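Local coordinates for protein neurotoxin (Clostridium botulinum, PDB 2QN0) that acts as the zinc-dependent light-chain protease of botulinum neurotoxin C1, thought to cleave two neuronal SNARE proteins and so block neurotransmitter release, at residues 116-120 and 129-133; 132-136 and 187-191; 217-222 and 412-416. All blocks are in the same frame, centred on the assembly; numbering follows the deposited sequence.

Interaction 1 (116-120 and 129-133); sequences FPGNN and FDVDF
This is a buried loop-to-loop contact in the clostridial neurotoxin zinc protease fold, built around an inverse gamma turn centred on P117. Segment 116-120 follows helix 101-112, segment 129-133 leads toward strand 136-141, and the short strand 126-128 lies between them in sequence. Neither segment is regular; their touching parts run in broadly the same direction, 31° apart, with CA of P117 4.9 Å from CA of F129 and CA of G118 5.5 Å from CA of V131. P117 sits at phi/psi -74/83, the turn closed by a weak hydrogen bond from G118 N to F116 O (2.8 Å). G118 then extends at 159/177, angles at which a CB would be jammed against the carbonyl O of P117, and N119 follows at -144/-171.

In the partner, F129 and D130 have psi near zero, V131 is at -58/140, and D132 turns the chain with a positive phi (48/-112). The m rotamer of F129 turns one ring face to the proline: P117 CB stands 3.9 Å from the ring centroid, 11° off the normal, a CH-pi contact. F315 and Y322 also pack on this ring, while L326 of helix 319-330 touches P117. V131 directs its side chain at the other loop, CG1 3.6 Å from G118 N and CG2 3.1 Å from N119 ND2. Beyond the valine the contact becomes polar. D132 OD1 is taken by L175 N and N178 ND2, and the p rotamer of N119 delivers ND2 to D132 OD2 at 2.9 Å, with an N-H...O angle of 167°.

Interaction 2 (132-136 and 187-191); sequences DFNSV and GALSI
Segment 132-136 turns sharply at D132 (phi/psi 48/-112), passes through F133 (-123/28) and N134 (-73/-23), and becomes extended at S135 and V136, where strand 136-141 begins. Segment 187-191 is extended from A188 (-165/166) through L189 (-62/138) into strand 190-193. The backbones come closest at N134 and L189, CA to CA 5.2 Å.

N134, with chi1 m and chi2 near zero, points its carboxamide at the other backbone: OD1 accepts from L189 N at 3.1 Å (165°), while ND2 donates to water 1 at 2.9 Å, which donates to G187 O at 2.8 Å. L189, chi1 and chi2 both t, sets CD1 3.5 Å from F133 O and 4.3 Å from V136 CG1. On the far flank, A188 and S190 bond to N237 of helix 223-238, which carries zinc ligands H229 and H233. One asparagine side chain thus meets both a backbone donor and, through water, a backbone acceptor, joining two chain segments without strand pairing.

Interaction 3 (217-222 and 412-416); sequences SEFCMD and GQNLS
A lone beta bridge, F219 with N414, joins two segments 190 residues apart: the chain leaves a 3-10 turn at Q413 and pairs antiparallel with the short strand 219-220 for a single position. The two CA atoms are 4.6 Å apart in a non-hydrogen-bonded pair, flanked by the hydrogen bonds C220 N to Q413 O and L415 N to E218 O, both 3.0 Å. Residues 218-220 are extended; N414 is at phi/psi -82/113. Q413 O also receives a CA-H...O contact from F219 CA (3.1 Å).

With chi1 m and chi2 t, Q413 reaches along the strand, so that its NE2 donates to C220 O at 3.1 Å; NE2 also meets Q370 O, and OE1 meets N400. At the other end N414, chi1 t, gives ND2 to S217 OG (3.1 Å), a hydroxyl also bonded to E211. N414 OD1 accepts from S416 N (3.1 Å), an Asx turn, and from water 3 (3.0 Å), which accepts from E218 N (2.9 Å). L415 covers C220, CD1 to CB 4.1 Å.

Just beyond the bridge, D222 N-caps helix 223-238, which bears zinc ligands H229 and H233; D222 OD1 caps I224 N and also bonds Y393 OH, and D222 OD2 forms a salt bridge to R96. Side-chain amides on both sides of the bridge therefore extend its backbone bonding, fastening the C-terminal region to the approach to the zinc helix.

From the N terminus, interaction 1 closes the shortest loop, spanning strand 126-128. Interaction 2 starts on the same residues, D132 and F133, and closes a loop of 50 residues containing four strands of the mixed sheet. The two adjoin in space as well, centres 8 Å apart, with D130 OD1 2.8 Å from S135 OG, a probable hydrogen bond. Interaction 3 opens later and spans 189 residues, among them zinc ligands H229, H233 and E269. The loops follow in series, without nesting or crossing. Interaction 3 lies across the chain's centre, 36 Å from interaction 2 between centres; helix 223-238 runs from the end of residues 217-222 back toward residues 187-191, tying the two sides together.

Interaction 1 (116-120 and 129-133)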
loop_
_atom_site.group_PDB
_atom_site.type_symbol
_atom_site.label_atom_id
_atom_site.label_comp_id
_atom_site.label_asym_id
_atom_site.label_seq_id
_atom_site.Cartn_x
_atom_site.Cartn_y
_atom_site.Cartn_z
ATOM N N PHE A 116 -3.592 7.623 -14.874
ATOM C CA PHE A 116 -3.836 8.203 -16.186
ATOM C C PHE A 116 -3.022 7.314 -17.123
ATOM O O PHE A 116 -1.886 6.955 -16.810
ATOM C CB PHE A 116 -3.298 9.631 -16.264
ATOM C CG PHE A 116 -3.497 10.274 -17.610
ATOM C CD1 PHE A 116 -4.577 11.119 -17.837
ATOM C CD2 PHE A 116 -2.615 10.017 -18.653
ATOM C CE1 PHE A 116 -4.776 11.700 -19.091
ATOM C CE2 PHE A 116 -2.805 10.591 -19.911
ATOM C CZ PHE A 116 -3.887 11.432 -20.127
ATOM N N PRO A 117 -3.588 6.938 -18.281
ATOM C CA PRO A 117 -2.831 6.084 -19.200
ATOM C C PRO A 117 -1.718 6.828 -19.932
ATOM O O PRO A 117 -1.892 7.268 -21.069
ATOM C CB PRO A 117 -3.911 5.554 -20.144
ATOM C CG PRO A 117 -4.886 6.681 -20.197
ATOM C CD PRO A 117 -4.971 7.128 -18.750
ATOM N N GLY A 118 -0.577 6.966 -19.265
ATOM C CA GLY A 118 0.553 7.647 -19.864
ATOM C C GLY A 118 1.551 8.161 -18.850
ATOM O O GLY A 118 1.366 8.012 -17.639
ATOM N N ASN A 119 2.636 8.743 -19.351
ATOM C CA ASN A 119 3.660 9.323 -18.494
ATOM C C ASN A 119 4.200 10.582 -19.165
ATOM O O ASN A 119 3.648 11.039 -20.168
ATOM C CB ASN A 119 4.796 8.327 -18.214
ATOM C CG ASN A 119 5.533 7.897 -19.467
ATOM O OD1 ASN A 119 5.500 8.579 -20.492
ATOM N ND2 ASN A 119 6.224 6.764 -19.382
ATOM N N ASN A 120 5.274 11.137 -18.618
ATOM C CA ASN A 120 5.856 12.361 -19.162
ATOM C C ASN A 120 6.174 12.294 -20.655
ATOM O O ASN A 120 6.050 13.295 -21.360
ATOM C CB ASN A 120 7.122 12.740 -18.376
ATOM C CG ASN A 120 8.256 11.738 -18.553
ATOM O OD1 ASN A 120 8.100 10.541 -18.289
ATOM N ND2 ASN A 120 9.412 12.229 -18.990
ATOM N N PHE A 129 -2.334 2.702 -22.591
ATOM C CA PHE A 129 -2.681 1.755 -21.543
ATOM C C PHE A 129 -1.594 0.729 -21.225
ATOM O O PHE A 129 -1.770 -0.107 -20.337
ATOM C CB PHE A 129 -4.004 1.071 -21.908
ATOM C CG PHE A 129 -5.187 2.005 -21.869
ATOM C CD1 PHE A 129 -5.887 2.215 -20.685
ATOM C CD2 PHE A 129 -5.570 2.714 -23.006
ATOM C CE1 PHE A 129 -6.948 3.114 -20.627
ATOM C CE2 PHE A 129 -6.631 3.618 -22.961
ATOM C CZ PHE A 129 -7.323 3.820 -21.768
ATOM N N ASP A 130 -0.468 0.796 -21.937
ATOM C CA ASP A 130 0.648 -0.124 -21.693
ATOM C C ASP A 130 1.890 0.613 -21.193
ATOM O O ASP A 130 2.969 0.022 -21.110
ATOM C CB ASP A 130 1.045 -0.880 -22.970
ATOM C CG ASP A 130 0.011 -1.902 -23.402
ATOM O OD1 ASP A 130 -0.531 -2.619 -22.534
ATOM O OD2 ASP A 130 -0.242 -2.000 -24.621
ATOM N N VAL A 131 1.747 1.889 -20.852
ATOM C CA VAL A 131 2.906 2.666 -20.410
ATOM C C VAL A 131 3.623 2.087 -19.196
ATOM O O VAL A 131 2.991 1.607 -18.252
ATOM C CB VAL A 131 2.529 4.138 -20.109
ATOM C CG1 VAL A 131 1.727 4.227 -18.821
ATOM C CG2 VAL A 131 3.789 4.981 -20.024
ATOM N N ASP A 132 4.952 2.141 -19.239
ATOM C CA ASP A 132 5.801 1.633 -18.166
ATOM C C ASP A 132 5.403 0.237 -17.710
ATOM O O ASP A 132 5.555 -0.725 -18.463
ATOM C CB ASP A 132 5.790 2.609 -16.985
ATOM C CG ASP A 132 6.517 3.902 -17.300
ATOM O OD1 ASP A 132 7.674 3.827 -17.763
ATOM O OD2 ASP A 132 5.938 4.988 -17.088
ATOM N N PHE A 133 4.898 0.122 -16.483
ATOM C CA PHE A 133 4.485 -1.171 -15.946
ATOM C C PHE A 133 3.020 -1.187 -15.510
ATOM O O PHE A 133 2.639 -1.948 -14.617
ATOM C CB PHE A 133 5.383 -1.548 -14.764
ATOM C CG PHE A 133 6.793 -1.872 -15.166
ATOM C CD1 PHE A 133 7.128 -3.145 -15.607
ATOM C CD2 PHE A 133 7.775 -0.888 -15.155
ATOM C CE1 PHE A 133 8.422 -3.434 -16.035
ATOM C CE2 PHE A 133 9.069 -1.167 -15.581
ATOM C CZ PHE A 133 9.393 -2.444 -16.023
#

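Interaction 2 (132-136 and 187-191)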
loop_
_atom_site.group_PDB
_atom_site.type_symbol
_atom_site.label_atom_id
_atom_site.label_comp_id
_atom_site.label_asym_id
_atom_site.label_seq_id
_atom_site.Cartn_x
_atom_site.Cartn_y
_atom_site.Cartn_z
ATOM N N ASP A 132 4.952 2.141 -19.239
ATOM C CA ASP A 132 5.801 1.633 -18.166
ATOM C C ASP A 132 5.403 0.237 -17.710
ATOM O O ASP A 132 5.555 -0.725 -18.463
ATOM C CB ASP A 132 5.790 2.609 -16.985
ATOM C CG ASP A 132 6.517 3.902 -17.300
ATOM O OD1 ASP A 132 7.674 3.827 -17.763
ATOM O OD2 ASP A 132 5.938 4.988 -17.088
ATOM N N PHE A 133 4.898 0.122 -16.483
ATOM C CA PHE A 133 4.485 -1.171 -15.946
ATOM C C PHE A 133 3.020 -1.187 -15.510
ATOM O O PHE A 133 2.639 -1.948 -14.617
ATOM C CB PHE A 133 5.383 -1.548 -14.764
ATOM C CG PHE A 133 6.793 -1.872 -15.166
ATOM C CD1 PHE A 133 7.128 -3.145 -15.607
ATOM C CD2 PHE A 133 7.775 -0.888 -15.155
ATOM C CE1 PHE A 133 8.422 -3.434 -16.035
ATOM C CE2 PHE A 133 9.069 -1.167 -15.581
ATOM C CZ PHE A 133 9.393 -2.444 -16.023
ATOM N N ASN A 134 2.198 -0.360 -16.148
ATOM C CA ASN A 134 0.780 -0.287 -15.799
ATOM C C ASN A 134 -0.031 -1.498 -16.248
ATOM O O ASN A 134 -1.103 -1.768 -15.699
ATOM C CB ASN A 134 0.154 0.987 -16.370
ATOM C CG ASN A 134 0.517 2.229 -15.571
ATOM O OD1 ASN A 134 1.186 2.148 -14.538
ATOM N ND2 ASN A 134 0.068 3.387 -16.044
ATOM N N SER A 135 0.457 -2.219 -17.252
ATOM C CA SER A 135 -0.257 -3.405 -17.716
ATOM C C SER A 135 0.599 -4.635 -17.436
ATOM O O SER A 135 1.822 -4.585 -17.550
ATOM C CB SER A 135 -0.576 -3.297 -19.216
ATOM O OG SER A 135 0.592 -3.303 -20.013
ATOM N N VAL A 136 -0.042 -5.730 -17.040
ATOM C CA VAL A 136 0.683 -6.958 -16.740
ATOM C C VAL A 136 0.158 -8.098 -17.604
ATOM O O VAL A 136 -1.041 -8.180 -17.875
ATOM C CB VAL A 136 0.554 -7.339 -15.240
ATOM C CG1 VAL A 136 1.091 -6.202 -14.369
ATOM C CG2 VAL A 136 -0.887 -7.634 -14.892
ATOM N N GLY A 187 -0.050 9.254 -12.047
ATOM C CA GLY A 187 -0.250 8.155 -11.128
ATOM C C GLY A 187 0.306 6.946 -11.859
ATOM O O GLY A 187 0.646 7.045 -13.041
ATOM N N ALA A 188 0.405 5.809 -11.177
ATOM C CA ALA A 188 0.934 4.599 -11.795
ATOM C C ALA A 188 0.599 3.398 -10.927
ATOM O O ALA A 188 0.212 3.550 -9.773
ATOM C CB ALA A 188 2.447 4.709 -11.956
ATOM N N LEU A 189 0.752 2.207 -11.491
ATOM C CA LEU A 189 0.482 0.977 -10.755
ATOM C C LEU A 189 1.424 0.887 -9.554
ATOM O O LEU A 189 2.612 1.193 -9.667
ATOM C CB LEU A 189 0.695 -0.234 -11.676
ATOM C CG LEU A 189 0.581 -1.638 -11.077
ATOM C CD1 LEU A 189 0.214 -2.623 -12.177
ATOM C CD2 LEU A 189 1.895 -2.033 -10.403
ATOM N N SER A 190 0.887 0.468 -8.410
ATOM C CA SER A 190 1.687 0.315 -7.197
ATOM C C SER A 190 1.765 -1.152 -6.796
ATOM O O SER A 190 0.805 -1.896 -6.964
ATOM C CB SER A 190 1.060 1.070 -6.015
ATOM O OG SER A 190 1.136 2.477 -6.157
ATOM N N ILE A 191 2.916 -1.560 -6.277
ATOM C CA ILE A 191 3.076 -2.915 -5.766
ATOM C C ILE A 191 3.404 -2.737 -4.292
ATOM O O ILE A 191 4.340 -2.015 -3.937
ATOM C CB ILE A 191 4.221 -3.690 -6.455
ATOM C CG1 ILE A 191 3.811 -4.050 -7.888
ATOM C CG2 ILE A 191 4.544 -4.959 -5.653
ATOM C CD1 ILE A 191 4.835 -4.885 -8.644
HETATM O O HOH W 1 1.347 5.958 -15.505
#

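Interaction 3 (217-222 and 412-416)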
loop_
_atom_site.group_PDB
_atom_site.type_symbol
_atom_site.label_atom_id
_atom_site.label_comp_id
_atom_site.label_asym_id
_atom_site.label_seq_id
_atom_site.Cartn_x
_atom_site.Cartn_y
_atom_site.Cartn_z
ATOM N N SER A 217 3.264 -0.242 29.291
ATOM C CA SER A 217 3.152 -1.510 28.584
ATOM C C SER A 217 3.587 -1.380 27.133
ATOM O O SER A 217 3.556 -0.290 26.557
ATOM C CB SER A 217 1.700 -2.001 28.586
ATOM O OG SER A 217 1.222 -2.261 29.891
ATOM N N GLU A 218 3.999 -2.501 26.553
ATOM C CA GLU A 218 4.360 -2.535 25.144
ATOM C C GLU A 218 3.074 -2.983 24.454
ATOM O O GLU A 218 2.353 -3.833 24.977
ATOM C CB GLU A 218 5.468 -3.554 24.891
ATOM C CG GLU A 218 6.851 -3.066 25.272
ATOM C CD GLU A 218 7.912 -4.126 25.060
ATOM O OE1 GLU A 218 7.777 -4.918 24.106
ATOM O OE2 GLU A 218 8.888 -4.158 25.839
ATOM N N PHE A 219 2.780 -2.394 23.300
ATOM C CA PHE A 219 1.582 -2.724 22.531
ATOM C C PHE A 219 2.028 -3.112 21.132
ATOM O O PHE A 219 3.138 -2.781 20.716
ATOM C CB PHE A 219 0.662 -1.501 22.421
ATOM C CG PHE A 219 -0.085 -1.169 23.685
ATOM C CD1 PHE A 219 -1.310 -1.767 23.960
ATOM C CD2 PHE A 219 0.421 -0.230 24.581
ATOM C CE1 PHE A 219 -2.027 -1.429 25.107
ATOM C CE2 PHE A 219 -0.286 0.113 25.730
ATOM C CZ PHE A 219 -1.515 -0.487 25.995
ATOM N N CYS A 220 1.168 -3.815 20.404
ATOM C CA CYS A 220 1.492 -4.193 19.036
ATOM C C CYS A 220 0.670 -3.306 18.107
ATOM O O CYS A 220 -0.316 -2.700 18.529
ATOM C CB CYS A 220 1.122 -5.658 18.782
ATOM S SG CYS A 220 -0.669 -5.976 18.831
ATOM N N MET A 221 1.092 -3.195 16.853
ATOM C CA MET A 221 0.317 -2.428 15.889
ATOM C C MET A 221 -0.750 -3.385 15.367
ATOM O O MET A 221 -0.486 -4.575 15.196
ATOM C CB MET A 221 1.182 -1.977 14.706
ATOM C CG MET A 221 1.876 -0.639 14.894
ATOM S SD MET A 221 2.613 -0.105 13.339
ATOM C CE MET A 221 1.163 0.456 12.466
ATOM N N ASP A 222 -1.955 -2.878 15.135
ATOM C CA ASP A 222 -3.011 -3.717 14.591
ATOM C C ASP A 222 -2.641 -3.919 13.121
ATOM O O ASP A 222 -2.321 -2.958 12.413
ATOM C CB ASP A 222 -4.365 -3.011 14.691
ATOM C CG ASP A 222 -5.521 -3.893 14.232
ATOM O OD1 ASP A 222 -5.380 -4.563 13.191
ATOM O OD2 ASP A 222 -6.570 -3.912 14.911
ATOM N N GLY A 412 -6.193 -6.187 24.309
ATOM C CA GLY A 412 -5.927 -7.167 23.268
ATOM C C GLY A 412 -4.611 -6.915 22.548
ATOM O O GLY A 412 -3.989 -7.841 22.018
ATOM N N GLN A 413 -4.188 -5.654 22.528
ATOM C CA GLN A 413 -2.941 -5.267 21.870
ATOM C C GLN A 413 -1.783 -5.159 22.859
ATOM O O GLN A 413 -0.643 -4.907 22.465
ATOM C CB GLN A 413 -3.118 -3.920 21.172
ATOM C CG GLN A 413 -4.009 -3.951 19.947
ATOM C CD GLN A 413 -4.267 -2.559 19.411
ATOM O OE1 GLN A 413 -5.283 -1.934 19.727
ATOM N NE2 GLN A 413 -3.331 -2.053 18.616
ATOM N N ASN A 414 -2.085 -5.355 24.139
ATOM C CA ASN A 414 -1.091 -5.270 25.206
ATOM C C ASN A 414 -0.319 -6.585 25.313
ATOM O O ASN A 414 -0.882 -7.615 25.698
ATOM C CB ASN A 414 -1.803 -4.958 26.525
ATOM C CG ASN A 414 -0.850 -4.545 27.623
ATOM O OD1 ASN A 414 0.186 -5.168 27.819
ATOM N ND2 ASN A 414 -1.206 -3.495 28.356
ATOM N N LEU A 415 0.971 -6.547 24.985
ATOM C CA LEU A 415 1.805 -7.746 25.014
ATOM C C LEU A 415 1.783 -8.555 26.306
ATOM O O LEU A 415 1.848 -9.780 26.267
ATOM C CB LEU A 415 3.258 -7.398 24.675
ATOM C CG LEU A 415 3.641 -7.383 23.192
ATOM C CD1 LEU A 415 2.760 -6.407 22.444
ATOM C CD2 LEU A 415 5.111 -7.008 23.046
ATOM N N SER A 416 1.694 -7.889 27.448
ATOM C CA SER A 416 1.700 -8.624 28.708
ATOM C C SER A 416 0.313 -9.039 29.186
ATOM O O SER A 416 0.182 -9.656 30.243
ATOM C CB SER A 416 2.382 -7.802 29.799
ATOM O OG SER A 416 1.509 -6.804 30.288
HETATM O O HOH W 2 0.460 -4.737 31.924
HETATM O O HOH W 3 3.188 -5.113 27.598
#